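Local coordinates for heat shock protein, putative (PDB 1Y6Z) that probably works, as an Hsp90-family member, as an ATP-dependent folding chaperone that binds unfolded proteins, this chain being its middle domain, at residues B[202-207]-B[249-254]. Sequence-based numbering, arbitrary orientation.
Sequences KCIYYI and NKYKGY
Tyr251 and Tyr254, both of which touch segment 202-207, are joined by paired backbone hydrogen bonds: Tyr251 N to Tyr254 O at 2.9 Å and Tyr254 N to Tyr251 O at 3.0 Å. They are the end residues of a type I' turn. Lys202 O lies at the edge of the Tyr254 ring, in its plane and 3.4 Å from Tyr254 CD2, so the carbonyl meets the electropositive C-H rim of the phenol. Tyr251 O sits in the same plane, also at the rim. Two residues on from Lys202, Ile204 of strand 204-208 points its side chain at the 249-254 loop. Its CD1 packs 3.7 Å from Tyr254 CB and, more loosely, 4.2 Å from Tyr251 CD2, so one methyl serves both tyrosines. The Ile204 and Tyr254 side chains run at about a right angle to each other. Lys250 NZ reaches Gly253 O at 2.9 Å, approaching from above the carbonyl plane, 46° out of it. In the fold, this turn links helix 237-249 to strand 256-258, an outer strand of a three-stranded parallel sheet whose middle strand is 204-208; Ile204 pairs through its backbone with Glu255 and Leu257 just beyond the turn. Tyr251 has CG anti to its backbone N (chi1 177°), which sets the ring against helix 190-195, among Leu190 and Ile194, and its hydroxyl hydrogen-bonds Asp191. The Asp191 carboxylate, outside both segments, also forms a salt bridge with Lys252, whose CG lies 3.8 Å above the centre of the Tyr251 ring.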
loop_
_atom_site.group_PDB
_atom_site.type_symbol
_atom_site.label_atom_id
_atom_site.label_comp_id
_atom_site.label_asym_id
_atom_site.label_seq_id
_atom_site.Cartn_x
_atom_site.Cartn_y
_atom_site.Cartn_z
ATOM N N LYS B 202 1.566 -9.161 -24.756
ATOM C CA LYS B 202 2.135 -9.656 -23.494
ATOM C C LYS B 202 3.067 -8.650 -22.803
ATOM O O LYS B 202 3.364 -8.799 -21.620
ATOM C CB LYS B 202 2.853 -11.012 -23.695
ATOM C CG LYS B 202 4.143 -10.994 -24.546
ATOM C CD LYS B 202 3.840 -11.187 -26.074
ATOM C CE LYS B 202 5.091 -11.309 -26.973
ATOM N NZ LYS B 202 6.074 -10.161 -26.870
ATOM N N CYS B 203 3.496 -7.622 -23.535
ATOM C CA CYS B 203 4.619 -6.759 -23.102
ATOM C C CYS B 203 4.198 -5.323 -23.065
ATOM O O CYS B 203 3.293 -4.931 -23.802
ATOM C CB CYS B 203 5.765 -6.809 -24.122
ATOM S SG CYS B 203 6.740 -8.273 -24.126
ATOM N N ILE B 204 4.916 -4.522 -22.264
ATOM C CA ILE B 204 4.730 -3.076 -22.287
ATOM C C ILE B 204 5.871 -2.587 -23.134
ATOM O O ILE B 204 7.027 -2.910 -22.844
ATOM C CB ILE B 204 4.850 -2.457 -20.831
ATOM C CG1 ILE B 204 3.769 -3.015 -19.898
ATOM C CG2 ILE B 204 4.793 -0.942 -20.854
ATOM C CD1 ILE B 204 4.137 -2.830 -18.417
ATOM N N TYR B 205 5.578 -1.793 -24.163
ATOM C CA TYR B 205 6.644 -1.308 -25.049
ATOM C C TYR B 205 6.932 0.129 -24.783
ATOM O O TYR B 205 6.034 0.851 -24.426
ATOM C CB TYR B 205 6.265 -1.483 -26.529
ATOM C CG TYR B 205 6.092 -2.937 -26.890
ATOM C CD1 TYR B 205 4.834 -3.574 -26.782
ATOM C CD2 TYR B 205 7.192 -3.696 -27.289
ATOM C CE1 TYR B 205 4.690 -4.944 -27.095
ATOM C CE2 TYR B 205 7.066 -5.044 -27.610
ATOM C CZ TYR B 205 5.818 -5.657 -27.519
ATOM O OH TYR B 205 5.740 -6.994 -27.825
ATOM N N TYR B 206 8.186 0.537 -24.967
ATOM C CA TYR B 206 8.528 1.952 -25.037
ATOM C C TYR B 206 9.561 2.271 -26.115
ATOM O O TYR B 206 10.224 1.383 -26.605
ATOM C CB TYR B 206 9.010 2.467 -23.669
ATOM C CG TYR B 206 10.411 2.080 -23.295
ATOM C CD1 TYR B 206 11.475 2.948 -23.549
ATOM C CD2 TYR B 206 10.668 0.882 -22.651
ATOM C CE1 TYR B 206 12.762 2.615 -23.188
ATOM C CE2 TYR B 206 11.971 0.531 -22.296
ATOM C CZ TYR B 206 13.001 1.418 -22.574
ATOM O OH TYR B 206 14.279 1.097 -22.209
ATOM N N ILE B 207 9.693 3.549 -26.451
ATOM C CA ILE B 207 10.644 3.998 -27.499
ATOM C C ILE B 207 11.315 5.347 -27.194
ATOM O O ILE B 207 10.628 6.369 -27.033
ATOM C CB ILE B 207 9.971 4.045 -28.908
ATOM C CG1 ILE B 207 10.994 4.422 -29.995
ATOM C CG2 ILE B 207 8.746 5.006 -28.961
ATOM C CD1 ILE B 207 10.593 3.949 -31.397
ATOM N N ASN B 249 13.554 -5.959 -13.591
ATOM C CA ASN B 249 12.686 -6.815 -12.729
ATOM C C ASN B 249 11.204 -6.705 -12.997
ATOM O O ASN B 249 10.378 -7.093 -12.153
ATOM C CB ASN B 249 12.984 -6.737 -11.224
ATOM C CG ASN B 249 13.659 -8.021 -10.678
ATOM O OD1 ASN B 249 14.586 -8.578 -11.298
ATOM N ND2 ASN B 249 13.213 -8.470 -9.491
ATOM N N LYS B 250 10.890 -6.199 -14.192
ATOM C CA LYS B 250 9.522 -6.201 -14.735
ATOM C C LYS B 250 8.659 -5.143 -14.044
ATOM O O LYS B 250 9.118 -4.411 -13.153
ATOM C CB LYS B 250 8.876 -7.596 -14.584
ATOM C CG LYS B 250 9.579 -8.771 -15.352
ATOM C CD LYS B 250 8.777 -10.047 -15.129
ATOM C CE LYS B 250 8.962 -11.066 -16.235
ATOM N NZ LYS B 250 7.702 -11.843 -16.465
ATOM N N TYR B 251 7.404 -5.075 -14.459
ATOM C CA TYR B 251 6.416 -4.255 -13.777
ATOM C C TYR B 251 5.177 -5.078 -13.612
ATOM O O TYR B 251 4.457 -5.341 -14.587
ATOM C CB TYR B 251 6.091 -2.954 -14.517
ATOM C CG TYR B 251 4.988 -2.166 -13.810
ATOM C CD1 TYR B 251 5.232 -1.499 -12.579
ATOM C CD2 TYR B 251 3.693 -2.118 -14.322
ATOM C CE1 TYR B 251 4.215 -0.809 -11.928
ATOM C CE2 TYR B 251 2.667 -1.417 -13.665
ATOM C CZ TYR B 251 2.963 -0.781 -12.451
ATOM O OH TYR B 251 2.010 -0.088 -11.813
ATOM N N LYS B 252 4.921 -5.469 -12.369
ATOM C CA LYS B 252 3.754 -6.256 -12.001
ATOM C C LYS B 252 3.690 -7.485 -12.910
ATOM O O LYS B 252 2.633 -7.863 -13.377
ATOM C CB LYS B 252 2.436 -5.438 -12.024
ATOM C CG LYS B 252 2.336 -4.297 -10.971
ATOM C CD LYS B 252 0.929 -3.676 -10.865
ATOM C CE LYS B 252 0.947 -2.506 -9.868
ATOM N NZ LYS B 252 -0.203 -1.546 -10.009
ATOM N N GLY B 253 4.859 -8.051 -13.177
ATOM C CA GLY B 253 5.008 -9.326 -13.906
ATOM C C GLY B 253 5.155 -9.182 -15.416
ATOM O O GLY B 253 5.356 -10.182 -16.109
ATOM N N TYR B 254 5.035 -7.943 -15.917
ATOM C CA TYR B 254 5.181 -7.600 -17.348
ATOM C C TYR B 254 6.591 -7.206 -17.698
ATOM O O TYR B 254 7.223 -6.442 -16.989
ATOM C CB TYR B 254 4.259 -6.444 -17.727
ATOM C CG TYR B 254 2.816 -6.806 -17.625
ATOM C CD1 TYR B 254 2.090 -6.524 -16.487
ATOM C CD2 TYR B 254 2.188 -7.494 -18.659
ATOM C CE1 TYR B 254 0.741 -6.882 -16.384
ATOM C CE2 TYR B 254 0.853 -7.852 -18.582
ATOM C CZ TYR B 254 0.140 -7.555 -17.435
ATOM O OH TYR B 254 -1.186 -7.911 -17.367
#